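Side-chain contacts in Methylcobalamin\: coenzyme M methyltransferase (Methanosarcina mazei, PDB 4AY7), which transfers the methyl group of a methylated corrinoid to coenzyme M in methanogenesis, probably using its bound zinc ion to activate the coenzyme M thiol: residues A[40-43]-A[44-48]; A[331-334]-A[335-339]; A[59-62]-A[63-66]; A[291-294]-A[295-299]. All coordinates share one frame; numbering follows the deposited sequence.

Contact 1 (A[40-43]-A[44-48]); sequences GIVE and LMDVV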
loop_
_atom_site.group_PDB
_atom_site.type_symbol
_atom_site.label_atom_id
_atom_site.label_comp_id
_atom_site.label_asym_id
_atom_site.label_seq_id
_atom_site.Cartn_x
_atom_site.Cartn_y
_atom_site.Cartn_z
ATOM N N GLY A 40 3.171 10.874 2.104
ATOM C CA GLY A 40 3.740 11.928 2.970
ATOM C C GLY A 40 5.068 12.456 2.444
ATOM O O GLY A 40 6.000 11.671 2.251
ATOM N N ILE A 41 5.152 13.784 2.237
ATOM C CA ILE A 41 6.383 14.417 1.693
ATOM C C ILE A 41 6.721 15.601 2.563
ATOM O O ILE A 41 5.819 16.292 3.052
ATOM C CB ILE A 41 6.303 14.713 0.172
ATOM C CG1 ILE A 41 5.273 15.794 -0.142
ATOM C CG2 ILE A 41 5.923 13.454 -0.606
ATOM C CD1 ILE A 41 5.262 16.283 -1.580
ATOM N N VAL A 42 8.007 15.760 2.817
ATOM C CA VAL A 42 8.506 16.786 3.722
ATOM C C VAL A 42 8.052 18.167 3.300
ATOM O O VAL A 42 7.767 18.968 4.161
ATOM C CB VAL A 42 10.046 16.720 3.876
ATOM C CG1 VAL A 42 10.593 17.848 4.761
ATOM C CG2 VAL A 42 10.464 15.350 4.411
ATOM N N GLU A 43 8.027 18.468 2.003
ATOM C CA GLU A 43 7.583 19.800 1.509
ATOM C C GLU A 43 6.184 20.120 2.071
ATOM O O GLU A 43 5.932 21.250 2.544
ATOM C CB GLU A 43 7.606 19.912 -0.008
ATOM C CG GLU A 43 7.063 21.263 -0.548
ATOM C CD GLU A 43 7.353 21.568 -2.042
ATOM O OE1 GLU A 43 8.039 20.782 -2.778
ATOM O OE2 GLU A 43 6.886 22.666 -2.477
ATOM N N LEU A 44 5.304 19.133 2.073
ATOM C CA LEU A 44 3.908 19.323 2.506
ATOM C C LEU A 44 3.839 19.286 4.047
ATOM O O LEU A 44 3.107 20.091 4.667
ATOM C CB LEU A 44 2.959 18.315 1.847
ATOM C CG LEU A 44 2.764 18.614 0.351
ATOM C CD1 LEU A 44 1.773 17.651 -0.258
ATOM C CD2 LEU A 44 2.385 20.097 0.103
ATOM N N MET A 45 4.686 18.466 4.673
ATOM C CA MET A 45 4.766 18.481 6.157
ATOM C C MET A 45 5.053 19.912 6.590
ATOM O O MET A 45 4.400 20.382 7.486
ATOM C CB MET A 45 5.877 17.599 6.716
ATOM C CG MET A 45 5.647 16.116 6.471
ATOM S SD MET A 45 7.132 15.281 7.028
ATOM C CE MET A 45 7.051 13.690 6.142
ATOM N N ASP A 46 6.047 20.532 5.973
ATOM C CA ASP A 46 6.413 21.935 6.263
ATOM C C ASP A 46 5.277 22.938 5.984
ATOM O O ASP A 46 4.996 23.760 6.833
ATOM C CB ASP A 46 7.694 22.307 5.491
ATOM C CG ASP A 46 8.941 21.702 6.136
ATOM O OD1 ASP A 46 8.826 21.008 7.178
ATOM O OD2 ASP A 46 10.056 21.919 5.647
ATOM N N VAL A 47 4.609 22.845 4.833
ATOM C CA VAL A 47 3.575 23.839 4.417
ATOM C C VAL A 47 2.414 23.839 5.413
ATOM O O VAL A 47 2.056 24.885 5.967
ATOM C CB VAL A 47 3.027 23.557 2.998
ATOM C CG1 VAL A 47 1.788 24.392 2.708
ATOM C CG2 VAL A 47 4.073 23.797 1.886
ATOM N N VAL A 48 1.852 22.637 5.672
ATOM C CA VAL A 48 0.659 22.529 6.514
ATOM C C VAL A 48 0.993 22.122 7.938
ATOM O O VAL A 48 0.056 21.801 8.723
ATOM C CB VAL A 48 -0.299 21.437 6.010
ATOM C CG1 VAL A 48 -0.863 21.807 4.638
ATOM C CG2 VAL A 48 0.409 20.069 5.975
#

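Contact 2 (A[331-334]-A[335-339]); sequences TPLE and NVKAL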
loop_
_atom_site.group_PDB
_atom_site.type_symbol
_atom_site.label_atom_id
_atom_site.label_comp_id
_atom_site.label_asym_id
_atom_site.label_seq_id
_atom_site.Cartn_x
_atom_site.Cartn_y
_atom_site.Cartn_z
ATOM N N THR A 331 10.734 13.986 -1.946
ATOM C CA THR A 331 10.190 14.313 -3.242
ATOM C C THR A 331 9.562 15.739 -3.303
ATOM O O THR A 331 8.655 16.060 -2.525
ATOM C CB THR A 331 9.151 13.261 -3.648
ATOM O OG1 THR A 331 9.806 11.990 -3.638
ATOM C CG2 THR A 331 8.604 13.526 -5.033
ATOM N N PRO A 332 10.030 16.561 -4.209
ATOM C CA PRO A 332 9.348 17.867 -4.372
ATOM C C PRO A 332 7.921 17.756 -4.836
ATOM O O PRO A 332 7.576 16.858 -5.674
ATOM C CB PRO A 332 10.189 18.611 -5.370
ATOM C CG PRO A 332 11.462 17.841 -5.526
ATOM C CD PRO A 332 11.212 16.433 -5.071
ATOM N N LEU A 333 7.077 18.635 -4.313
ATOM C CA LEU A 333 5.686 18.742 -4.746
ATOM C C LEU A 333 5.544 18.790 -6.297
ATOM O O LEU A 333 4.665 18.109 -6.879
ATOM C CB LEU A 333 5.014 19.958 -4.103
ATOM C CG LEU A 333 3.547 20.229 -4.458
ATOM C CD1 LEU A 333 2.755 19.019 -4.017
ATOM C CD2 LEU A 333 3.002 21.494 -3.777
ATOM N N GLU A 334 6.362 19.584 -6.954
ATOM C CA GLU A 334 6.221 19.775 -8.380
ATOM C C GLU A 334 6.446 18.418 -9.094
ATOM O O GLU A 334 5.971 18.208 -10.199
ATOM C CB GLU A 334 7.200 20.842 -8.906
ATOM C CG GLU A 334 8.670 20.499 -8.654
ATOM C CD GLU A 334 9.683 21.241 -9.541
ATOM O OE1 GLU A 334 9.470 22.431 -9.846
ATOM O OE2 GLU A 334 10.696 20.587 -9.937
ATOM N N ASN A 335 7.226 17.544 -8.516
ATOM C CA ASN A 335 7.509 16.238 -9.141
ATOM C C ASN A 335 6.260 15.341 -9.031
ATOM O O ASN A 335 5.908 14.649 -9.990
ATOM C CB ASN A 335 8.742 15.575 -8.528
ATOM C CG ASN A 335 10.023 16.266 -8.942
ATOM O OD1 ASN A 335 9.950 17.337 -9.524
ATOM N ND2 ASN A 335 11.176 15.671 -8.670
ATOM N N VAL A 336 5.543 15.444 -7.937
ATOM C CA VAL A 336 4.241 14.695 -7.834
ATOM C C VAL A 336 3.206 15.245 -8.831
ATOM O O VAL A 336 2.488 14.486 -9.554
ATOM C CB VAL A 336 3.642 14.783 -6.411
ATOM C CG1 VAL A 336 2.309 13.994 -6.403
ATOM C CG2 VAL A 336 4.624 14.277 -5.342
ATOM N N LYS A 337 3.169 16.567 -8.952
ATOM C CA LYS A 337 2.276 17.224 -9.874
ATOM C C LYS A 337 2.560 16.889 -11.361
ATOM O O LYS A 337 1.678 16.957 -12.205
ATOM C CB LYS A 337 2.350 18.749 -9.713
ATOM C CG LYS A 337 1.749 19.237 -8.416
ATOM C CD LYS A 337 1.757 20.730 -8.285
ATOM C CE LYS A 337 0.614 21.294 -9.096
ATOM N NZ LYS A 337 0.704 22.751 -8.816
ATOM N N ALA A 338 3.818 16.551 -11.642
ATOM C CA ALA A 338 4.242 16.156 -12.975
ATOM C C ALA A 338 3.567 14.860 -13.347
ATOM O O ALA A 338 3.297 14.653 -14.504
ATOM C CB ALA A 338 5.755 16.036 -13.084
ATOM N N LEU A 339 3.267 13.965 -12.410
ATOM C CA LEU A 339 2.447 12.785 -12.761
ATOM C C LEU A 339 1.075 13.063 -13.324
ATOM O O LEU A 339 0.616 12.462 -14.308
ATOM C CB LEU A 339 2.202 11.882 -11.529
ATOM C CG LEU A 339 3.236 10.854 -11.140
ATOM C CD1 LEU A 339 2.740 10.015 -9.922
ATOM C CD2 LEU A 339 3.640 10.026 -12.354
#

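Contact 3 (A[59-62]-A[63-66]); sequences PELM and AKLA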
loop_
_atom_site.group_PDB
_atom_site.type_symbol
_atom_site.label_atom_id
_atom_site.label_comp_id
_atom_site.label_asym_id
_atom_site.label_seq_id
_atom_site.Cartn_x
_atom_site.Cartn_y
_atom_site.Cartn_z
ATOM N N PRO A 59 -4.663 12.150 14.908
ATOM C CA PRO A 59 -5.514 11.952 13.720
ATOM C C PRO A 59 -5.712 13.189 12.882
ATOM O O PRO A 59 -5.845 13.085 11.664
ATOM C CB PRO A 59 -6.886 11.532 14.287
ATOM C CG PRO A 59 -6.875 12.044 15.690
ATOM C CD PRO A 59 -5.419 11.885 16.150
ATOM N N GLU A 60 -5.771 14.337 13.547
ATOM C CA GLU A 60 -5.983 15.586 12.812
ATOM C C GLU A 60 -4.788 15.930 11.949
ATOM O O GLU A 60 -4.956 16.305 10.805
ATOM C CB GLU A 60 -6.318 16.730 13.722
ATOM C CG GLU A 60 -7.621 16.529 14.464
ATOM C CD GLU A 60 -8.868 16.953 13.703
ATOM O OE1 GLU A 60 -8.838 17.335 12.470
ATOM O OE2 GLU A 60 -9.931 16.839 14.341
ATOM N N LEU A 61 -3.582 15.789 12.454
ATOM C CA LEU A 61 -2.397 15.993 11.599
ATOM C C LEU A 61 -2.221 14.929 10.506
ATOM O O LEU A 61 -1.796 15.255 9.377
ATOM C CB LEU A 61 -1.119 16.162 12.438
ATOM C CG LEU A 61 -1.074 17.298 13.442
ATOM C CD1 LEU A 61 0.178 17.118 14.320
ATOM C CD2 LEU A 61 -1.149 18.692 12.758
ATOM N N MET A 62 -2.563 13.678 10.823
ATOM C CA MET A 62 -2.568 12.629 9.814
ATOM C C MET A 62 -3.533 13.033 8.647
ATOM O O MET A 62 -3.158 12.957 7.438
ATOM C CB MET A 62 -2.993 11.299 10.447
ATOM C CG MET A 62 -2.943 10.101 9.507
ATOM S SD MET A 62 -3.313 8.525 10.261
ATOM C CE MET A 62 -1.751 8.177 11.122
ATOM N N ALA A 63 -4.752 13.448 8.997
ATOM C CA ALA A 63 -5.718 13.904 8.030
ATOM C C ALA A 63 -5.139 15.081 7.198
ATOM O O ALA A 63 -5.166 15.076 5.959
ATOM C CB ALA A 63 -6.993 14.306 8.725
ATOM N N LYS A 64 -4.551 16.030 7.909
ATOM C CA LYS A 64 -4.115 17.294 7.339
ATOM C C LYS A 64 -3.010 17.049 6.326
ATOM O O LYS A 64 -3.117 17.558 5.190
ATOM C CB LYS A 64 -3.769 18.283 8.483
ATOM C CG LYS A 64 -3.656 19.727 8.076
ATOM C CD LYS A 64 -3.112 20.561 9.223
ATOM C CE LYS A 64 -3.050 22.060 8.849
ATOM N NZ LYS A 64 -2.329 22.881 9.907
ATOM N N LEU A 65 -2.056 16.173 6.614
ATOM C CA LEU A 65 -1.008 15.866 5.667
ATOM C C LEU A 65 -1.501 15.051 4.451
ATOM O O LEU A 65 -0.961 15.235 3.280
ATOM C CB LEU A 65 0.083 15.111 6.306
ATOM C CG LEU A 65 1.300 14.735 5.516
ATOM C CD1 LEU A 65 2.041 15.989 4.970
ATOM C CD2 LEU A 65 2.145 13.892 6.451
ATOM N N ALA A 66 -2.471 14.141 4.694
ATOM C CA ALA A 66 -3.025 13.320 3.573
ATOM C C ALA A 66 -3.757 14.166 2.551
ATOM O O ALA A 66 -3.643 14.000 1.292
ATOM C CB ALA A 66 -4.009 12.291 4.112
#

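Contact 4 (A[291-294]-A[295-299]); sequences NVSS and PFTLL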
loop_
_atom_site.group_PDB
_atom_site.type_symbol
_atom_site.label_atom_id
_atom_site.label_comp_id
_atom_site.label_asym_id
_atom_site.label_seq_id
_atom_site.Cartn_x
_atom_site.Cartn_y
_atom_site.Cartn_z
ATOM N N ASN A 291 3.713 3.011 -12.793
ATOM C CA ASN A 291 4.873 2.304 -12.220
ATOM C C ASN A 291 6.107 3.217 -12.115
ATOM O O ASN A 291 7.260 2.770 -12.348
ATOM C CB ASN A 291 5.223 1.114 -13.099
ATOM C CG ASN A 291 5.547 1.527 -14.514
ATOM O OD1 ASN A 291 5.414 2.701 -14.855
ATOM N ND2 ASN A 291 5.941 0.578 -15.340
ATOM N N VAL A 292 5.880 4.500 -11.843
ATOM C CA VAL A 292 6.924 5.454 -12.059
ATOM C C VAL A 292 7.880 5.348 -10.849
ATOM O O VAL A 292 7.440 5.353 -9.675
ATOM C CB VAL A 292 6.384 6.911 -12.328
ATOM C CG1 VAL A 292 7.587 7.870 -12.552
ATOM C CG2 VAL A 292 5.423 6.941 -13.547
ATOM N N SER A 293 9.185 5.221 -11.139
ATOM C CA SER A 293 10.151 4.858 -10.097
ATOM C C SER A 293 10.169 5.916 -9.007
ATOM O O SER A 293 10.505 7.061 -9.255
ATOM C CB SER A 293 11.532 4.850 -10.675
ATOM O OG SER A 293 12.528 4.610 -9.684
ATOM N N SER A 294 9.860 5.534 -7.789
ATOM C CA SER A 294 9.970 6.516 -6.680
ATOM C C SER A 294 11.417 7.028 -6.412
ATOM O O SER A 294 11.623 8.212 -6.316
ATOM C CB SER A 294 9.374 5.973 -5.366
ATOM O OG SER A 294 7.948 5.851 -5.564
ATOM N N PRO A 295 12.388 6.117 -6.265
ATOM C CA PRO A 295 13.749 6.580 -5.963
ATOM C C PRO A 295 14.506 7.187 -7.131
ATOM O O PRO A 295 15.340 8.086 -6.895
ATOM C CB PRO A 295 14.446 5.292 -5.423
ATOM C CG PRO A 295 13.739 4.174 -6.158
ATOM C CD PRO A 295 12.284 4.629 -6.205
ATOM N N PHE A 296 14.278 6.742 -8.375
ATOM C CA PHE A 296 15.079 7.224 -9.499
ATOM C C PHE A 296 14.383 8.140 -10.499
ATOM O O PHE A 296 14.992 8.674 -11.447
ATOM C CB PHE A 296 15.887 6.098 -10.117
ATOM C CG PHE A 296 16.640 5.279 -9.091
ATOM C CD1 PHE A 296 17.636 5.874 -8.309
ATOM C CD2 PHE A 296 16.305 3.950 -8.833
ATOM C CE1 PHE A 296 18.326 5.140 -7.347
ATOM C CE2 PHE A 296 16.976 3.208 -7.859
ATOM C CZ PHE A 296 17.989 3.808 -7.102
ATOM N N THR A 297 13.116 8.412 -10.294
ATOM C CA THR A 297 12.482 9.335 -11.182
ATOM C C THR A 297 11.692 10.375 -10.435
ATOM O O THR A 297 11.887 11.601 -10.608
ATOM C CB THR A 297 11.605 8.577 -12.213
ATOM O OG1 THR A 297 12.412 7.607 -12.920
ATOM C CG2 THR A 297 10.876 9.518 -13.133
ATOM N N LEU A 298 10.821 9.910 -9.572
ATOM C CA LEU A 298 9.939 10.860 -8.939
ATOM C C LEU A 298 10.727 11.758 -7.939
ATOM O O LEU A 298 10.451 12.957 -7.833
ATOM C CB LEU A 298 8.805 10.036 -8.344
ATOM C CG LEU A 298 7.396 10.559 -8.151
ATOM C CD1 LEU A 298 6.709 11.229 -9.306
ATOM C CD2 LEU A 298 6.613 9.316 -7.681
ATOM N N LEU A 299 11.690 11.180 -7.223
ATOM C CA LEU A 299 12.422 11.879 -6.183
ATOM C C LEU A 299 13.355 12.886 -6.857
ATOM O O LEU A 299 13.251 14.038 -6.541
ATOM C CB LEU A 299 13.155 10.893 -5.249
ATOM C CG LEU A 299 14.326 11.365 -4.375
ATOM C CD1 LEU A 299 13.863 12.527 -3.462
ATOM C CD2 LEU A 299 14.924 10.194 -3.599
#

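Contact 1 (A[40-43]-A[44-48])
With CG1 of Ile41 lodged between its own backbone N and carbonyl carbon (chi1 67°) and CG of Leu44 turned away from its carbonyl carbon (chi1 -71°), the two branched chains run side by side and point the same way. Ile41 CG1 lies 3.8 Å from Leu44 CG, and the methyl Ile41 CD1 follows at 3.9 Å from the same Leu44 CG, so contact is made along the length of the isoleucine rather than at one end. On another flank Met45 is extended beyond CG and lays its chain over the first residues of the helix: CG is 3.4 Å from Ile41 O, SD passes CA of Val42, and CE stops 4.2 Å from Val42 CG2, the two side chains meeting at a slant.

Ile41 is the N-cap of helix 42-48. Its carbonyl O receives Met45 N at 2.9 Å, in the carbonyl plane, and also a weak bond from Leu44 N. The next turn is closed by Asp46 N, which gives Val42 O a nearly straight bond (171°), and by Val47 N, bonded to Glu43 O.

The acidic ends turn elsewhere: Glu43 OE1 accepts from Leu333 N, and Asp46 OD1 forms a salt bridge with Lys100. Leu44 and Met45 both pack on Leu65 of helix 59-71. The helix start is therefore amphipathic: Ile41, Leu44 and Met45 are buried, while the carboxylates of Glu43 and Asp46 are bound to neighbouring parts of the chain, just beyond Gln38, a coenzyme M-binding residue whose OE1 accepts from Gly40 N.

Contact 2 (A[331-334]-A[335-339])
Pro332, the N-cap of helix 333-346, has a polyproline-like backbone, and its carbonyl O meets Asn335 N at 2.9 Å from above the carbonyl plane, with only a weak bond to Val336 N behind it. Lys337 N then bonds Leu333 O at 3.0 Å in regular helical fashion. Asn335 carries most of the side-chain contact. Its CG turns away from the carbonyl carbon (chi1 -72°), bringing the amide beside the proline ring, where ND2 is 3.7 Å from Pro332 CD and 3.8 Å from Pro332 CG. Glu334 runs alongside in the same direction, its carboxylate plane 29° from that of the amide; Glu334 CG is 3.5 Å from Asn335 OD1. Behind the cap, Thr331 CG2 sits 4.1 Å from both Asn335 CB and Val336 CG2, crossing the valine at about a right angle.

Some polar atoms find partners elsewhere, as where Thr331 OG1 bonds Ala328 O. The carboxylate of Glu43, bound at this helix start, probably gains from the positive end of the helix dipole, while the buried amide of Asn335 gives one N-H of ND2 to the backbone carbonyl of Leu298 in helix 294-298.

Contact 3 (A[59-62]-A[63-66])
Pro59 to Ala66 form the first two turns of the alpha-helix 59-71, an N-terminal helix that precedes the first strand of the TIM barrel, and across them each carbonyl meets the amide four residues on. Pro59 O receives Ala63 N at 2.9 Å, with an N-H...O angle of 164°. Glu60 O takes Lys64 N, a more bent bond (147°), and Leu61 O takes Leu65 N, as straight as the first. The turn ends with Met62 O and Ala66 N at 3.1 Å. In all four the donor is moderately tilted from the carbonyl plane, and the similar tilts are consistent with regular alpha-helical geometry here.

Met62 O has a second partner, the hydroxyl of Tyr82, so this buried carbonyl serves both its own helix and the segment following strand 78-80. At the N-terminal end Asn58 OD1 accepts from Leu61 N and, weakly, from Glu60 N; these amides precede the first helical donors, and the asparagine fills the gap. Proline at the first turn has no amide hydrogen to place.

Side chains mostly brush carbonyls of the turn before: Ala63 CB is 3.4 Å from Pro59 O, and Lys64 CB 3.3 Å from Glu60 O. Ala63 also packs on Ile139 of helix 130-144, and Leu65 reaches Ala55 of helix 54-57. Lys64 stays extended throughout (chi1 -164°), which carries its ammonium group away from the turn to bond Val48 O; on its way it passes Leu61, with Lys64 CD 4.5 Å from Leu61 CD2.

Contact 4 (A[291-294]-A[295-299])
A serine N-cap turns the end of barrel strand 287-292 into the short helix 294-298, in the loop region next to the zinc site. Ser293 does the capping: its OG stands anti to the backbone N (chi1 175°) and accepts from Phe296 N at 3.1 Å, with an N-H...O angle of 154°. The carbonyl of the same residue is gripped twice. Leu298 N approaches Ser293 O at 2.9 Å, almost in line with the C=O bond, whereas Thr297 N comes from above the carbonyl plane. The five-residue spacing to Leu298 marks a wider pi-type turn, repeated where Leu299 N bonds Ser294 O.

Around this backbone, Val292 CG1 meets Thr297 CG2 at 3.7 Å, the two side chains crossing at about a right angle. Pro295 CB sits over the centre of one face of the Phe296 ring, 4.0 Å above its plane, and Pro295 CD lies 3.5 Å from Ser293 OG. Both remaining hydroxyls have outside partners: Ser294 OG bonds Gly326 O, with a weaker bond to Cys325 O, and Thr297 OG1 bonds Glu309 OE1.

Cys325 is a zinc ligand, and the side chain of Ser294 lies about 4 Å from that of the cysteine and about 8 Å from the metal. Through these two backbone bonds, the one to Cys325 being weak, Ser294 probably acts as a second-shell residue that helps to position the segment presenting the cysteine.

Overall arrangement
Contacts 3, 1, 2 and 4 form a chain of neighbours in space. Contact 3 meets contact 1 where Lys64 NZ lies 2.9 Å from Val48 O, and their centres are 11 Å apart. Contact 1 joins contact 2 through Glu43 OE1 and Leu333 N at 2.8 Å, and contact 2 joins contact 4 through Asn335 ND2 and Leu298 O at 2.9 Å. The ends of the row, contacts 3 and 4, do not touch and have centres about 24 Å apart. The row has contact 4 near the zinc (Ser294 side chain about 8 Å from it) and contact 1 beside the coenzyme M-binding Gln38, while the Thr331 side chain of contact 2 is about 14 Å from the metal.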